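Local coordinates for protein 4-alpha-glucanotransferase (Streptococcus agalactiae, PDB 6M6T) that is an amylomaltase that is built on a TIM barrel and holds glycans in its binding pockets, at residues R5-M11 and Q442-M448; F146-K150 and D224-W229. One frame throughout, in Å; residues are numbered along the deposited sequence.

Contact 1: R5-M11 and Q442-M448; sequences RASGVLM and QTTITCM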
loop_
_atom_site.group_PDB
_atom_site.type_symbol
_atom_site.label_atom_id
_atom_site.label_comp_id
_atom_site.label_asym_id
_atom_site.label_seq_id
_atom_site.Cartn_x
_atom_site.Cartn_y
_atom_site.Cartn_z
ATOM N N ARG A 5 0.506 21.462 -13.100
ATOM C CA ARG A 5 -0.369 21.019 -12.024
ATOM C C ARG A 5 -1.218 19.836 -12.480
ATOM O O ARG A 5 -1.349 19.561 -13.670
ATOM C CB ARG A 5 -1.266 22.155 -11.545
ATOM C CG ARG A 5 -0.592 23.133 -10.596
ATOM C CD ARG A 5 -1.287 24.500 -10.607
ATOM N NE ARG A 5 -2.574 24.483 -9.918
ATOM C CZ ARG A 5 -2.739 24.890 -8.666
ATOM N NH1 ARG A 5 -1.692 25.347 -7.994
ATOM N NH2 ARG A 5 -3.937 24.848 -8.093
ATOM N N ALA A 6 -1.768 19.115 -11.507
ATOM C CA ALA A 6 -2.473 17.860 -11.747
ATOM C C ALA A 6 -3.187 17.446 -10.463
ATOM O O ALA A 6 -3.035 18.069 -9.406
ATOM C CB ALA A 6 -1.526 16.756 -12.211
ATOM N N SER A 7 -3.982 16.382 -10.571
ATOM C CA SER A 7 -4.722 15.859 -9.435
ATOM C C SER A 7 -4.948 14.371 -9.646
ATOM O O SER A 7 -4.691 13.814 -10.724
ATOM C CB SER A 7 -6.056 16.580 -9.226
ATOM O OG SER A 7 -7.126 15.829 -9.766
ATOM N N GLY A 8 -5.393 13.724 -8.575
ATOM C CA GLY A 8 -5.573 12.285 -8.606
ATOM C C GLY A 8 -6.484 11.851 -7.486
ATOM O O GLY A 8 -6.872 12.637 -6.621
ATOM N N VAL A 9 -6.819 10.571 -7.517
ATOM C CA VAL A 9 -7.786 9.998 -6.593
ATOM C C VAL A 9 -7.097 8.882 -5.818
ATOM O O VAL A 9 -6.272 8.148 -6.374
ATOM C CB VAL A 9 -9.048 9.520 -7.358
ATOM C CG1 VAL A 9 -9.914 8.577 -6.546
ATOM C CG2 VAL A 9 -9.876 10.729 -7.784
ATOM N N LEU A 10 -7.406 8.788 -4.521
ATOM C CA LEU A 10 -6.807 7.798 -3.621
ATOM C C LEU A 10 -7.831 6.696 -3.337
ATOM O O LEU A 10 -8.736 6.850 -2.503
ATOM C CB LEU A 10 -6.314 8.445 -2.330
ATOM C CG LEU A 10 -5.745 7.447 -1.322
ATOM C CD1 LEU A 10 -4.312 7.056 -1.679
ATOM C CD2 LEU A 10 -5.801 8.009 0.067
ATOM N N MET A 11 -7.662 5.569 -4.021
ATOM C CA MET A 11 -8.559 4.432 -3.856
ATOM C C MET A 11 -7.808 3.131 -4.085
ATOM O O MET A 11 -7.297 2.880 -5.184
ATOM C CB MET A 11 -9.732 4.491 -4.815
ATOM C CG MET A 11 -10.979 4.047 -4.151
ATOM S SD MET A 11 -12.178 3.491 -5.335
ATOM C CE MET A 11 -13.406 3.110 -4.126
ATOM N N GLN A 442 1.712 21.035 -6.453
ATOM C CA GLN A 442 1.720 20.582 -7.840
ATOM C C GLN A 442 0.673 19.510 -8.073
ATOM O O GLN A 442 0.052 19.483 -9.142
ATOM C CB GLN A 442 3.108 20.089 -8.255
ATOM C CG GLN A 442 3.511 18.688 -7.783
ATOM C CD GLN A 442 4.971 18.342 -8.125
ATOM O OE1 GLN A 442 5.917 18.938 -7.586
ATOM N NE2 GLN A 442 5.154 17.376 -9.025
ATOM N N THR A 443 0.428 18.658 -7.073
ATOM C CA THR A 443 -0.553 17.586 -7.161
ATOM C C THR A 443 -1.372 17.539 -5.883
ATOM O O THR A 443 -0.832 17.685 -4.791
ATOM C CB THR A 443 0.112 16.220 -7.387
ATOM O OG1 THR A 443 1.100 16.319 -8.424
ATOM C CG2 THR A 443 -0.925 15.183 -7.790
ATOM N N THR A 444 -2.671 17.340 -6.022
ATOM C CA THR A 444 -3.561 17.107 -4.897
ATOM C C THR A 444 -4.326 15.821 -5.153
ATOM O O THR A 444 -4.704 15.528 -6.295
ATOM C CB THR A 444 -4.543 18.265 -4.705
ATOM O OG1 THR A 444 -5.225 18.516 -5.947
ATOM C CG2 THR A 444 -3.804 19.542 -4.223
ATOM N N ILE A 445 -4.541 15.053 -4.091
ATOM C CA ILE A 445 -5.185 13.746 -4.183
ATOM C C ILE A 445 -6.440 13.749 -3.327
ATOM O O ILE A 445 -6.409 14.165 -2.163
ATOM C CB ILE A 445 -4.249 12.608 -3.751
ATOM C CG1 ILE A 445 -2.909 12.735 -4.461
ATOM C CG2 ILE A 445 -4.871 11.286 -4.089
ATOM C CD1 ILE A 445 -3.020 12.489 -5.933
ATOM N N THR A 446 -7.535 13.267 -3.899
ATOM C CA THR A 446 -8.829 13.261 -3.241
ATOM C C THR A 446 -9.177 11.845 -2.808
ATOM O O THR A 446 -9.065 10.901 -3.597
ATOM C CB THR A 446 -9.895 13.826 -4.167
ATOM O OG1 THR A 446 -9.573 15.199 -4.446
ATOM C CG2 THR A 446 -11.281 13.717 -3.512
ATOM N N CYS A 447 -9.559 11.705 -1.543
ATOM C CA CYS A 447 -9.878 10.408 -0.967
ATOM C C CYS A 447 -11.259 10.011 -1.447
ATOM O O CYS A 447 -12.237 10.687 -1.110
ATOM C CB CYS A 447 -9.851 10.492 0.557
ATOM S SG CYS A 447 -8.323 9.940 1.373
ATOM N N MET A 448 -11.353 8.924 -2.218
ATOM C CA MET A 448 -12.640 8.557 -2.802
ATOM C C MET A 448 -13.763 8.506 -1.766
ATOM O O MET A 448 -14.934 8.690 -2.121
ATOM C CB MET A 448 -12.517 7.212 -3.536
ATOM C CG MET A 448 -13.822 6.672 -4.125
ATOM S SD MET A 448 -14.495 7.698 -5.451
ATOM C CE MET A 448 -13.156 7.672 -6.595
#
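G8 and I445 sit side by side where two parallel strands meet, and the I445 side chain lies against the glycine. With CG1 anti to its own carbonyl carbon (chi1 -50°), I445 sends CD1 back over G8, 3.7 Å from G8 CA, while its CG2 branch lies 3.6 Å from L10 CB. Further along the same face, L10 CD2 meets C447 SG. On the other face V9 points its CG1 at the end of M448, whose chain folds back at chi2 and chi3 so that CE arrives 3.4 Å from V9 CG1. M448 also packs against M11, with CB 3.6 Å from M11 CG, the two chains crossing obliquely.

The backbone ladder under these groups is firmest in its middle. G8 N donates to T444 O at 3.0 Å. G8 O in turn accepts from T446 N at 2.9 Å. L10 N then reaches T446 O at 2.8 Å. The bonds toward A6 and M448 are weak.

Behind V9 and M448 stands helix 27-38, which brings F32 to both. T446 OG1 is hydrogen-bonded to Y437 on that side, and R5 is anchored by Y494 O. Both strands have a further neighbour in the sheet: S7, V9 and M11 make backbone bonds with residues 42-45, and strand 389-392 lies beyond 443-447, its I390 and Y392 touching the I445 side chain.

Strand 6-10 is the first and 443-447 the last of eight parallel strands, so this pairing is the seam that closes a TIM barrel. V9 and T446 face its helical coat, while L10, I445 and C447 lie on the opposite face, consistent with the barrel interior.

Contact 2: F146-K150 and D224-W229; sequences FMAIK and DSVEVW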
loop_
_atom_site.group_PDB
_atom_site.type_symbol
_atom_site.label_atom_id
_atom_site.label_comp_id
_atom_site.label_asym_id
_atom_site.label_seq_id
_atom_site.Cartn_x
_atom_site.Cartn_y
_atom_site.Cartn_z
ATOM N N PHE A 146 8.302 -20.577 0.195
ATOM C CA PHE A 146 7.955 -20.049 1.511
ATOM C C PHE A 146 6.479 -20.269 1.811
ATOM O O PHE A 146 6.118 -20.769 2.879
ATOM C CB PHE A 146 8.307 -18.565 1.591
ATOM C CG PHE A 146 7.983 -17.928 2.923
ATOM C CD1 PHE A 146 8.896 -17.977 3.969
ATOM C CD2 PHE A 146 6.778 -17.258 3.118
ATOM C CE1 PHE A 146 8.613 -17.380 5.188
ATOM C CE2 PHE A 146 6.485 -16.663 4.334
ATOM C CZ PHE A 146 7.407 -16.726 5.375
ATOM N N MET A 147 5.610 -19.910 0.870
ATOM C CA MET A 147 4.177 -20.093 1.088
ATOM C C MET A 147 3.807 -21.565 1.213
ATOM O O MET A 147 2.911 -21.915 1.990
ATOM C CB MET A 147 3.373 -19.445 -0.040
ATOM C CG MET A 147 3.437 -17.927 -0.040
ATOM S SD MET A 147 2.857 -17.130 1.484
ATOM C CE MET A 147 1.429 -18.155 1.915
ATOM N N ALA A 148 4.485 -22.436 0.472
ATOM C CA ALA A 148 4.187 -23.857 0.579
ATOM C C ALA A 148 4.587 -24.403 1.947
ATOM O O ALA A 148 3.808 -25.099 2.612
ATOM C CB ALA A 148 4.893 -24.616 -0.542
ATOM N N ILE A 149 5.805 -24.117 2.382
ATOM C CA ILE A 149 6.218 -24.576 3.698
ATOM C C ILE A 149 5.302 -23.991 4.766
ATOM O O ILE A 149 4.931 -24.673 5.730
ATOM C CB ILE A 149 7.699 -24.231 3.946
ATOM C CG1 ILE A 149 8.572 -24.829 2.843
ATOM C CG2 ILE A 149 8.153 -24.769 5.279
ATOM C CD1 ILE A 149 10.020 -24.446 2.944
ATOM N N LYS A 150 4.892 -22.730 4.598
ATOM C CA LYS A 150 4.010 -22.106 5.578
ATOM C C LYS A 150 2.690 -22.853 5.668
ATOM O O LYS A 150 2.160 -23.086 6.761
ATOM C CB LYS A 150 3.782 -20.641 5.208
ATOM C CG LYS A 150 2.853 -19.884 6.152
ATOM C CD LYS A 150 2.936 -18.383 5.913
ATOM C CE LYS A 150 2.133 -17.621 6.957
ATOM N NZ LYS A 150 2.642 -17.823 8.339
ATOM N N ASP A 224 7.494 -12.411 9.316
ATOM C CA ASP A 224 7.044 -13.672 8.730
ATOM C C ASP A 224 7.111 -13.524 7.215
ATOM O O ASP A 224 6.111 -13.289 6.542
ATOM C CB ASP A 224 5.628 -13.976 9.203
ATOM C CG ASP A 224 5.241 -15.417 9.009
ATOM O OD1 ASP A 224 6.150 -16.257 8.830
ATOM O OD2 ASP A 224 4.021 -15.711 9.039
ATOM N N SER A 225 8.314 -13.702 6.674
ATOM C CA SER A 225 8.654 -13.191 5.351
ATOM C C SER A 225 9.687 -14.074 4.665
ATOM O O SER A 225 10.561 -14.639 5.325
ATOM C CB SER A 225 9.194 -11.756 5.465
ATOM O OG SER A 225 10.151 -11.473 4.459
ATOM N N VAL A 226 9.587 -14.168 3.335
ATOM C CA VAL A 226 10.593 -14.865 2.549
ATOM C C VAL A 226 11.934 -14.150 2.612
ATOM O O VAL A 226 12.971 -14.750 2.309
ATOM C CB VAL A 226 10.106 -15.026 1.094
ATOM C CG1 VAL A 226 10.061 -13.691 0.375
ATOM C CG2 VAL A 226 10.992 -15.988 0.341
ATOM N N GLU A 227 11.949 -12.881 3.022
ATOM C CA GLU A 227 13.210 -12.145 3.095
ATOM C C GLU A 227 13.949 -12.434 4.400
ATOM O O GLU A 227 15.174 -12.617 4.401
ATOM C CB GLU A 227 12.951 -10.639 2.934
ATOM C CG GLU A 227 12.923 -10.160 1.479
ATOM C CD GLU A 227 11.547 -10.297 0.830
ATOM O OE1 GLU A 227 10.530 -10.306 1.566
ATOM O OE2 GLU A 227 11.483 -10.386 -0.419
ATOM N N VAL A 228 13.221 -12.467 5.518
ATOM C CA VAL A 228 13.775 -12.916 6.792
ATOM C C VAL A 228 14.270 -14.346 6.690
ATOM O O VAL A 228 15.194 -14.748 7.407
ATOM C CB VAL A 228 12.703 -12.759 7.887
ATOM C CG1 VAL A 228 13.164 -13.379 9.194
ATOM C CG2 VAL A 228 12.362 -11.285 8.075
ATOM N N TRP A 229 13.670 -15.131 5.790
ATOM C CA TRP A 229 14.070 -16.512 5.563
ATOM C C TRP A 229 15.336 -16.622 4.702
ATOM O O TRP A 229 16.352 -17.173 5.144
ATOM C CB TRP A 229 12.910 -17.262 4.920
ATOM C CG TRP A 229 13.047 -18.725 4.984
ATOM C CD1 TRP A 229 13.460 -19.461 6.053
ATOM C CD2 TRP A 229 12.779 -19.654 3.930
ATOM N NE1 TRP A 229 13.472 -20.786 5.730
ATOM C CE2 TRP A 229 13.057 -20.936 4.432
ATOM C CE3 TRP A 229 12.344 -19.525 2.608
ATOM C CZ2 TRP A 229 12.898 -22.089 3.661
ATOM C CZ3 TRP A 229 12.202 -20.667 1.842
ATOM C CH2 TRP A 229 12.474 -21.932 2.373
#
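K150 and D224 form the one salt bridge between the two segments, their side chains coming from opposite directions. K150 runs out extended and turns only at chi4 (62°), which brings NZ to D224 OD2 at 2.6 Å, on the syn side of that oxygen. The carboxylate's other oxygen is taken as well, since OD1 accepts from the backbone N of L158. K150 NZ has a further, weak bond to K156 O.

Beside this pair the F146 ring lies flat against the chain at the start of helix 226-230. V226 N sits 3.7 Å above the ring centre, and S225 C is over the same face toward the rim. With chi1 at -180°, CG is set opposite the backbone N of F146, and the ring is carried out against the V226 backbone. F146 CB also meets V226 CG2 at 3.9 Å, the side chains crossing at a slant. At the ring's edge, CD1 comes 4.0 Å from W229 CE3. I149 completes the apolar patch, with CD1 3.6 Å from W229 CH2 and the side chains crossing at about a right angle.

Several polar atoms at the helix start are answered nearby. S225 is the N-cap: its OG accepts from E227 N at 2.7 Å and, weakly, from V228 N. S225 O takes W229 N at 3.2 Å, the first helical turn. V226 makes a backbone hydrogen bond with F62. W229 NE1 donates to I166 O, while its ring has R169 as a cation-pi partner and W161 edge-to-face.

The chemistry is thus divided. At one end the charges of buried K150 and of D224 probably offset each other, and at the other the aromatic and aliphatic groups meet by apolar contact. Together they join helix 140-152 to the capped first turn of helix 226-230.

Contact 1 closes a loop of 430 residues, and contact 2 is nested within that loop. Their centres are 36 Å apart, on opposite sides of the chain's centre, and their nearest atoms stay about 23 Å from each other. Both come within about 10 Å of a bound ligand: the side chain of L10 in contact 1 is about 10 Å from a bound 1,5-anhydro-D-glucitol, and that of D224 in contact 2 about 9 Å from a bound AC1. Neither contact contributes a residue to the glycan pockets. One belongs to the barrel wall; the other joins helix 140-152, which precedes strand 212-217 in the chain, to helix 226-230, which follows it.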